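Colicin-B (PDB 1RH1) kills Escherichia coli and closely related bacteria by forming channels that depolarise the cytoplasmic membrane and dissipate cellular energy. Local coordinates at residues Y15-R27 against V255-D267. Sequence-based numbering, arbitrary orientation.
Sequences YGDTMVVWPSTGR and VEAGYTMSSNNHD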
ATOM      1  N   TYR A  15      -6.733   6.282   2.239  1.00 49.07           N
ATOM      2  CA  TYR A  15      -6.278   4.993   2.786  1.00 54.39           C
ATOM      3  C   TYR A  15      -4.867   5.044   3.379  1.00 53.18           C
ATOM      4  O   TYR A  15      -4.022   4.146   3.246  1.00 51.58           O
ATOM      5  CB  TYR A  15      -6.350   3.906   1.691  1.00 54.87           C
ATOM      6  CG  TYR A  15      -7.768   3.529   1.258  1.00 56.83           C
ATOM      7  CD1 TYR A  15      -8.002   3.177  -0.079  1.00 56.93           C
ATOM      8  CD2 TYR A  15      -8.832   3.539   2.177  1.00 56.20           C
ATOM      9  CE1 TYR A  15      -9.292   2.835  -0.505  1.00 56.87           C
ATOM     10  CE2 TYR A  15     -10.124   3.199   1.753  1.00 57.87           C
ATOM     11  CZ  TYR A  15     -10.350   2.849   0.414  1.00 58.64           C
ATOM     12  OH  TYR A  15     -11.634   2.518  -0.005  1.00 58.55           O
ATOM     13  N   GLY A  16      -4.685   6.212   4.028  1.00 52.94           N
ATOM     14  CA  GLY A  16      -3.477   6.679   4.712  1.00 50.34           C
ATOM     15  C   GLY A  16      -2.218   6.827   3.851  1.00 51.36           C
ATOM     16  O   GLY A  16      -1.135   7.050   4.406  1.00 50.34           O
ATOM     17  N   ASP A  17      -2.393   6.786   2.508  1.00 45.03           N
ATOM     18  CA  ASP A  17      -1.386   6.678   1.450  1.00 44.08           C
ATOM     19  C   ASP A  17      -0.270   5.692   1.826  1.00 38.48           C
ATOM     20  O   ASP A  17       0.922   5.948   2.007  1.00 34.82           O
ATOM     21  CB  ASP A  17      -0.838   8.096   1.078  1.00 44.23           C
ATOM     22  CG  ASP A  17       0.106   8.881   1.985  1.00 46.61           C
ATOM     23  OD1 ASP A  17       1.225   9.157   1.547  1.00 47.23           O
ATOM     24  OD2 ASP A  17      -0.276   9.254   3.096  1.00 47.75           O
ATOM     25  N   THR A  18      -0.863   4.487   1.916  1.00 34.10           N
ATOM     26  CA  THR A  18      -0.324   3.169   2.261  1.00 30.42           C
ATOM     27  C   THR A  18      -0.026   2.985   3.756  1.00 29.38           C
ATOM     28  O   THR A  18       0.698   2.057   4.133  1.00 29.59           O
ATOM     29  CB  THR A  18       0.995   2.823   1.464  1.00 30.42           C
ATOM     30  OG1 THR A  18       1.060   3.589   0.259  1.00 28.33           O
ATOM     31  CG2 THR A  18       1.025   1.320   1.124  1.00 27.55           C
ATOM     32  N   MET A  19      -0.584   3.793   4.664  1.00 22.54           N
ATOM     33  CA  MET A  19      -0.267   3.631   6.074  1.00 18.77           C
ATOM     34  C   MET A  19      -1.336   2.950   6.921  1.00 18.86           C
ATOM     35  O   MET A  19      -2.533   3.218   6.792  1.00 20.78           O
ATOM     36  CB  MET A  19       0.062   4.999   6.650  1.00 16.28           C
ATOM     37  CG  MET A  19       1.411   5.493   6.191  1.00 10.86           C
ATOM     38  SD  MET A  19       1.553   7.268   6.473  1.00 13.36           S
ATOM     39  CE  MET A  19       2.245   7.294   8.100  1.00 17.61           C
ATOM     40  N   VAL A  20      -0.889   2.038   7.798  1.00 17.15           N
ATOM     41  CA  VAL A  20      -1.772   1.308   8.708  1.00 16.81           C
ATOM     42  C   VAL A  20      -1.904   2.104  10.002  1.00 15.76           C
ATOM     43  O   VAL A  20      -1.001   2.869  10.330  1.00 14.82           O
ATOM     44  CB  VAL A  20      -1.217  -0.132   9.021  1.00 15.50           C
ATOM     45  CG1 VAL A  20      -0.688  -0.773   7.737  1.00 18.18           C
ATOM     46  CG2 VAL A  20      -0.056  -0.107   9.997  1.00 18.89           C
ATOM     47  N   VAL A  21      -2.994   1.990  10.769  1.00 16.87           N
ATOM     48  CA  VAL A  21      -3.112   2.762  12.000  1.00 15.02           C
ATOM     49  C   VAL A  21      -2.430   2.170  13.220  1.00 16.83           C
ATOM     50  O   VAL A  21      -2.436   0.970  13.501  1.00 21.25           O
ATOM     51  CB  VAL A  21      -4.606   2.990  12.263  1.00 14.47           C
ATOM     52  CG1 VAL A  21      -4.975   3.273  13.708  1.00 15.70           C
ATOM     53  CG2 VAL A  21      -4.949   4.273  11.530  1.00 17.02           C
ATOM     54  N   TRP A  22      -1.751   3.055  13.930  1.00 16.98           N
ATOM     55  CA  TRP A  22      -1.216   2.677  15.214  1.00 14.41           C
ATOM     56  C   TRP A  22      -2.215   3.353  16.137  1.00 16.54           C
ATOM     57  O   TRP A  22      -2.351   4.583  16.097  1.00 15.97           O
ATOM     58  CB  TRP A  22       0.184   3.235  15.426  1.00 13.96           C
ATOM     59  CG  TRP A  22       0.704   2.914  16.810  1.00 12.29           C
ATOM     60  CD1 TRP A  22       1.007   1.634  17.180  1.00 16.43           C
ATOM     61  CD2 TRP A  22       0.915   3.816  17.811  1.00 16.96           C
ATOM     62  NE1 TRP A  22       1.414   1.703  18.421  1.00 17.31           N
ATOM     63  CE2 TRP A  22       1.376   2.983  18.834  1.00 17.34           C
ATOM     64  CE3 TRP A  22       0.795   5.191  18.015  1.00 19.08           C
ATOM     65  CZ2 TRP A  22       1.727   3.514  20.073  1.00 15.23           C
ATOM     66  CZ3 TRP A  22       1.145   5.722  19.255  1.00 18.39           C
ATOM     67  CH2 TRP A  22       1.606   4.887  20.270  1.00 16.46           C
ATOM     68  N   PRO A  23      -2.988   2.584  16.932  1.00 15.51           N
ATOM     69  CA  PRO A  23      -3.963   3.105  17.883  1.00 18.66           C
ATOM     70  C   PRO A  23      -3.103   3.727  18.952  1.00 20.63           C
ATOM     71  O   PRO A  23      -2.306   3.028  19.579  1.00 24.24           O
ATOM     72  CB  PRO A  23      -4.711   1.901  18.336  1.00 17.42           C
ATOM     73  CG  PRO A  23      -4.407   0.845  17.293  1.00 18.44           C
ATOM     74  CD  PRO A  23      -2.958   1.127  16.999  1.00 17.16           C
ATOM     75  N   SER A  24      -3.218   5.040  19.114  1.00 20.75           N
ATOM     76  CA  SER A  24      -2.341   5.765  20.014  1.00 25.46           C
ATOM     77  C   SER A  24      -2.338   5.275  21.451  1.00 28.69           C
ATOM     78  O   SER A  24      -3.280   4.626  21.911  1.00 32.67           O
ATOM     79  CB  SER A  24      -2.712   7.237  19.980  1.00 25.75           C
ATOM     80  OG  SER A  24      -1.804   7.986  20.768  1.00 25.77           O
ATOM     81  N   THR A  25      -1.227   5.583  22.132  1.00 32.49           N
ATOM     82  CA  THR A  25      -0.984   5.219  23.524  1.00 36.49           C
ATOM     83  C   THR A  25      -2.134   5.625  24.461  1.00 37.77           C
ATOM     84  O   THR A  25      -2.496   4.850  25.351  1.00 35.99           O
ATOM     85  CB  THR A  25       0.403   5.863  23.901  1.00 38.28           C
ATOM     86  OG1 THR A  25       0.794   5.201  25.097  1.00 40.79           O
ATOM     87  CG2 THR A  25       0.415   7.394  24.088  1.00 37.91           C
ATOM     88  N   GLY A  26      -2.760   6.796  24.226  1.00 39.84           N
ATOM     89  CA  GLY A  26      -3.893   7.244  25.022  1.00 42.54           C
ATOM     90  C   GLY A  26      -4.176   8.736  24.892  1.00 43.65           C
ATOM     91  O   GLY A  26      -5.198   9.155  24.335  1.00 44.44           O
ATOM     92  N   ARG A  27      -3.220   9.473  25.472  1.00 44.49           N
ATOM     93  CA  ARG A  27      -3.077  10.924  25.631  1.00 46.52           C
ATOM     94  C   ARG A  27      -2.822  11.156  27.110  1.00 46.18           C
ATOM     95  O   ARG A  27      -3.723  11.006  27.946  1.00 47.57           O
ATOM     96  CB  ARG A  27      -4.316  11.811  25.294  1.00 46.43           C
ATOM     97  CG  ARG A  27      -4.471  12.261  23.836  1.00 48.31           C
ATOM     98  CD  ARG A  27      -5.664  13.198  23.606  1.00 48.50           C
ATOM     99  NE  ARG A  27      -6.956  12.558  23.850  1.00 48.99           N
ATOM    100  CZ  ARG A  27      -7.696  12.003  22.874  1.00 49.22           C
ATOM    101  NH1 ARG A  27      -7.293  12.007  21.596  1.00 47.57           N
ATOM    102  NH2 ARG A  27      -8.847  11.403  23.184  1.00 47.32           N
ATOM    103  N   VAL A 255      14.531   9.664   2.878  1.00  2.48           N
ATOM    104  CA  VAL A 255      14.155   8.342   3.341  1.00  4.46           C
ATOM    105  C   VAL A 255      12.763   7.929   2.871  1.00  3.71           C
ATOM    106  O   VAL A 255      12.049   8.677   2.212  1.00  3.88           O
ATOM    107  CB  VAL A 255      14.214   8.286   4.903  1.00  2.00           C
ATOM    108  CG1 VAL A 255      15.646   8.511   5.331  1.00  2.00           C
ATOM    109  CG2 VAL A 255      13.290   9.314   5.551  1.00  2.00           C
ATOM    110  N   GLU A 256      12.383   6.702   3.201  1.00  2.00           N
ATOM    111  CA  GLU A 256      11.046   6.222   2.961  1.00  2.00           C
ATOM    112  C   GLU A 256      10.178   6.685   4.115  1.00  5.77           C
ATOM    113  O   GLU A 256      10.639   6.742   5.262  1.00  6.46           O
ATOM    114  CB  GLU A 256      11.058   4.720   2.905  1.00  2.00           C
ATOM    115  CG  GLU A 256       9.668   4.134   2.768  1.00  3.28           C
ATOM    116  CD  GLU A 256       9.601   2.627   2.646  1.00  8.59           C
ATOM    117  OE1 GLU A 256       8.531   2.153   2.301  1.00 14.18           O
ATOM    118  OE2 GLU A 256      10.572   1.916   2.894  1.00 12.01           O
ATOM    119  N   ALA A 257       8.911   6.988   3.813  1.00  4.68           N
ATOM    120  CA  ALA A 257       7.965   7.423   4.829  1.00  5.66           C
ATOM    121  C   ALA A 257       7.505   6.282   5.721  1.00  4.88           C
ATOM    122  O   ALA A 257       7.731   5.111   5.392  1.00  9.96           O
ATOM    123  CB  ALA A 257       6.729   8.034   4.194  1.00  2.00           C
ATOM    124  N   GLY A 258       6.860   6.653   6.845  1.00  4.12           N
ATOM    125  CA  GLY A 258       6.379   5.701   7.816  1.00  2.00           C
ATOM    126  C   GLY A 258       5.258   4.813   7.315  1.00  2.00           C
ATOM    127  O   GLY A 258       4.615   5.064   6.307  1.00  2.00           O
ATOM    128  N   TYR A 259       5.032   3.732   8.047  1.00  3.86           N
ATOM    129  CA  TYR A 259       3.965   2.797   7.764  1.00  7.78           C
ATOM    130  C   TYR A 259       2.774   2.888   8.721  1.00  8.27           C
ATOM    131  O   TYR A 259       1.716   2.332   8.401  1.00  9.97           O
ATOM    132  CB  TYR A 259       4.513   1.398   7.796  1.00  2.00           C
ATOM    133  CG  TYR A 259       5.411   1.071   6.633  1.00  3.19           C
ATOM    134  CD1 TYR A 259       4.909   0.269   5.609  1.00  2.00           C
ATOM    135  CD2 TYR A 259       6.738   1.514   6.614  1.00  3.67           C
ATOM    136  CE1 TYR A 259       5.735  -0.115   4.560  1.00  2.00           C
ATOM    137  CE2 TYR A 259       7.576   1.136   5.560  1.00  6.16           C
ATOM    138  CZ  TYR A 259       7.062   0.313   4.548  1.00  6.35           C
ATOM    139  OH  TYR A 259       7.901  -0.152   3.560  1.00  5.80           O
ATOM    140  N   THR A 260       2.877   3.541   9.889  1.00  7.17           N
ATOM    141  CA  THR A 260       1.736   3.685  10.795  1.00  8.50           C
ATOM    142  C   THR A 260       1.327   5.126  11.101  1.00  8.51           C
ATOM    143  O   THR A 260       2.196   5.956  11.360  1.00  8.29           O
ATOM    144  CB  THR A 260       1.973   2.998  12.171  1.00  5.98           C
ATOM    145  OG1 THR A 260       3.229   3.487  12.598  1.00 11.35           O
ATOM    146  CG2 THR A 260       2.026   1.494  12.177  1.00  5.55           C
ATOM    147  N   MET A 261       0.034   5.481  11.059  1.00  8.00           N
ATOM    148  CA  MET A 261      -0.390   6.799  11.506  1.00 13.09           C
ATOM    149  C   MET A 261      -0.989   6.674  12.886  1.00 13.71           C
ATOM    150  O   MET A 261      -1.895   5.867  13.090  1.00 13.52           O
ATOM    151  CB  MET A 261      -1.441   7.439  10.577  1.00 19.48           C
ATOM    152  CG  MET A 261      -2.302   6.563   9.650  1.00 30.88           C
ATOM    153  SD  MET A 261      -3.247   7.485   8.393  1.00 38.23           S
ATOM    154  CE  MET A 261      -1.903   8.151   7.428  1.00 34.46           C
ATOM    155  N   SER A 262      -0.434   7.437  13.846  1.00 14.78           N
ATOM    156  CA  SER A 262      -0.891   7.527  15.244  1.00 14.47           C
ATOM    157  C   SER A 262      -2.358   7.955  15.245  1.00 15.97           C
ATOM    158  O   SER A 262      -2.717   8.840  14.460  1.00 18.60           O
ATOM    159  CB  SER A 262      -0.015   8.553  15.984  1.00 15.91           C
ATOM    160  OG  SER A 262      -0.448   8.931  17.286  1.00 17.42           O
ATOM    161  N   SER A 263      -3.250   7.373  16.065  1.00 15.15           N
ATOM    162  CA  SER A 263      -4.668   7.700  15.935  1.00 16.21           C
ATOM    163  C   SER A 263      -5.032   9.142  16.274  1.00 15.41           C
ATOM    164  O   SER A 263      -6.064   9.639  15.823  1.00 14.34           O
ATOM    165  CB  SER A 263      -5.510   6.777  16.814  1.00 15.50           C
ATOM    166  OG  SER A 263      -5.511   7.198  18.174  1.00 19.46           O
ATOM    167  N   ASN A 264      -4.172   9.815  17.053  1.00 15.15           N
ATOM    168  CA  ASN A 264      -4.447  11.168  17.512  1.00 12.10           C
ATOM    169  C   ASN A 264      -3.798  12.301  16.744  1.00 10.50           C
ATOM    170  O   ASN A 264      -3.923  13.468  17.114  1.00 11.66           O
ATOM    171  CB  ASN A 264      -4.070  11.248  18.986  1.00 16.23           C
ATOM    172  CG  ASN A 264      -4.931  10.364  19.894  1.00 19.31           C
ATOM    173  OD1 ASN A 264      -4.440   9.881  20.910  1.00 21.61           O
ATOM    174  ND2 ASN A 264      -6.210  10.100  19.614  1.00 16.22           N
ATOM    175  N   ASN A 265      -3.151  11.952  15.630  1.00  7.94           N
ATOM    176  CA  ASN A 265      -2.541  12.875  14.672  1.00  4.15           C
ATOM    177  C   ASN A 265      -3.399  13.162  13.426  1.00  5.51           C
ATOM    178  O   ASN A 265      -3.999  12.262  12.829  1.00  2.00           O
ATOM    179  CB  ASN A 265      -1.186  12.317  14.222  1.00  5.26           C
ATOM    180  CG  ASN A 265      -0.087  12.309  15.271  1.00  5.44           C
ATOM    181  OD1 ASN A 265       0.996  11.742  15.106  1.00  5.58           O
ATOM    182  ND2 ASN A 265      -0.362  12.948  16.393  1.00 11.64           N
ATOM    183  N   HIS A 266      -3.439  14.441  13.008  1.00  4.33           N
ATOM    184  CA  HIS A 266      -4.239  14.875  11.870  1.00  3.92           C
ATOM    185  C   HIS A 266      -3.669  16.114  11.228  1.00  2.00           C
ATOM    186  O   HIS A 266      -2.999  16.917  11.868  1.00  2.00           O
ATOM    187  CB  HIS A 266      -5.670  15.185  12.305  1.00  2.32           C
ATOM    188  CG  HIS A 266      -6.739  14.698  11.343  1.00  8.07           C
ATOM    189  ND1 HIS A 266      -7.778  15.403  10.910  1.00 10.93           N
ATOM    190  CD2 HIS A 266      -6.810  13.435  10.763  1.00 12.35           C
ATOM    191  CE1 HIS A 266      -8.450  14.597  10.099  1.00 12.77           C
ATOM    192  NE2 HIS A 266      -7.880  13.410  10.000  1.00  8.77           N
ATOM    193  N   ASP A 267      -3.923  16.205   9.919  1.00  5.35           N
ATOM    194  CA  ASP A 267      -3.641  17.387   9.095  1.00  7.43           C
ATOM    195  C   ASP A 267      -4.851  17.659   8.215  1.00  4.26           C
ATOM    196  O   ASP A 267      -5.472  16.734   7.679  1.00  6.88           O
ATOM    197  CB  ASP A 267      -2.419  17.210   8.178  1.00  6.85           C
ATOM    198  CG  ASP A 267      -2.332  16.000   7.241  1.00  7.58           C
ATOM    199  OD1 ASP A 267      -1.451  15.995   6.376  1.00  2.00           O
ATOM    200  OD2 ASP A 267      -3.120  15.060   7.383  1.00 13.32           O
TER
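Val20, Val21 and Trp22 pair in parallel with Thr260, Met261 and Ser262, so the middle of the TonB box (residues 17-24) forms one strand of a short two-stranded parallel sheet within the globular N-terminal part of the colicin. TonB boxes are the segments through which TonB-dependent proteins engage TonB; here the motif's core is paired within the protein itself. Val20 N donates to Tyr259 O at 2.7 Å, and Trp22 N reaches Met261 O at 2.9 Å.

The tight part joins Trp22 to buried Thr260 and Ser262, and Met19 to Met261. Trp22, its CG anti to the backbone N (chi1 176°), swings its indole toward helix 291-340, where it touches Ser293 and Ala300; Ser262 CA lies at the ring's edge, and Trp22 CB rests 3.7 Å from Thr260 CB. Met19 runs over the Gly258 and Tyr259 carbonyls and bends at chi3 (91°), which brings its CE to 3.5 Å from Thr260 O. On the face that carries Val21, Met261 curls back until its CE lies 3.7 Å from Met19 SD and also meets Gly16.

Solvent reaches Val20 and Val21, on different faces, and Pro23, which points away from 255-267. Even so, Val20 CG2 meets Thr260 CG2 at 3.4 Å, and Val21 sets CG2 crosswise against Met261 CG. After Trp22 the pairing gives way as 255-267 enters the type I turn from Ser262 to Asn265. Ser24 OG hydrogen-bonds to Glu287, outside both segments, while Ser24 N makes a weak hydrogen bond of 3.3 Å to Ser263 OG.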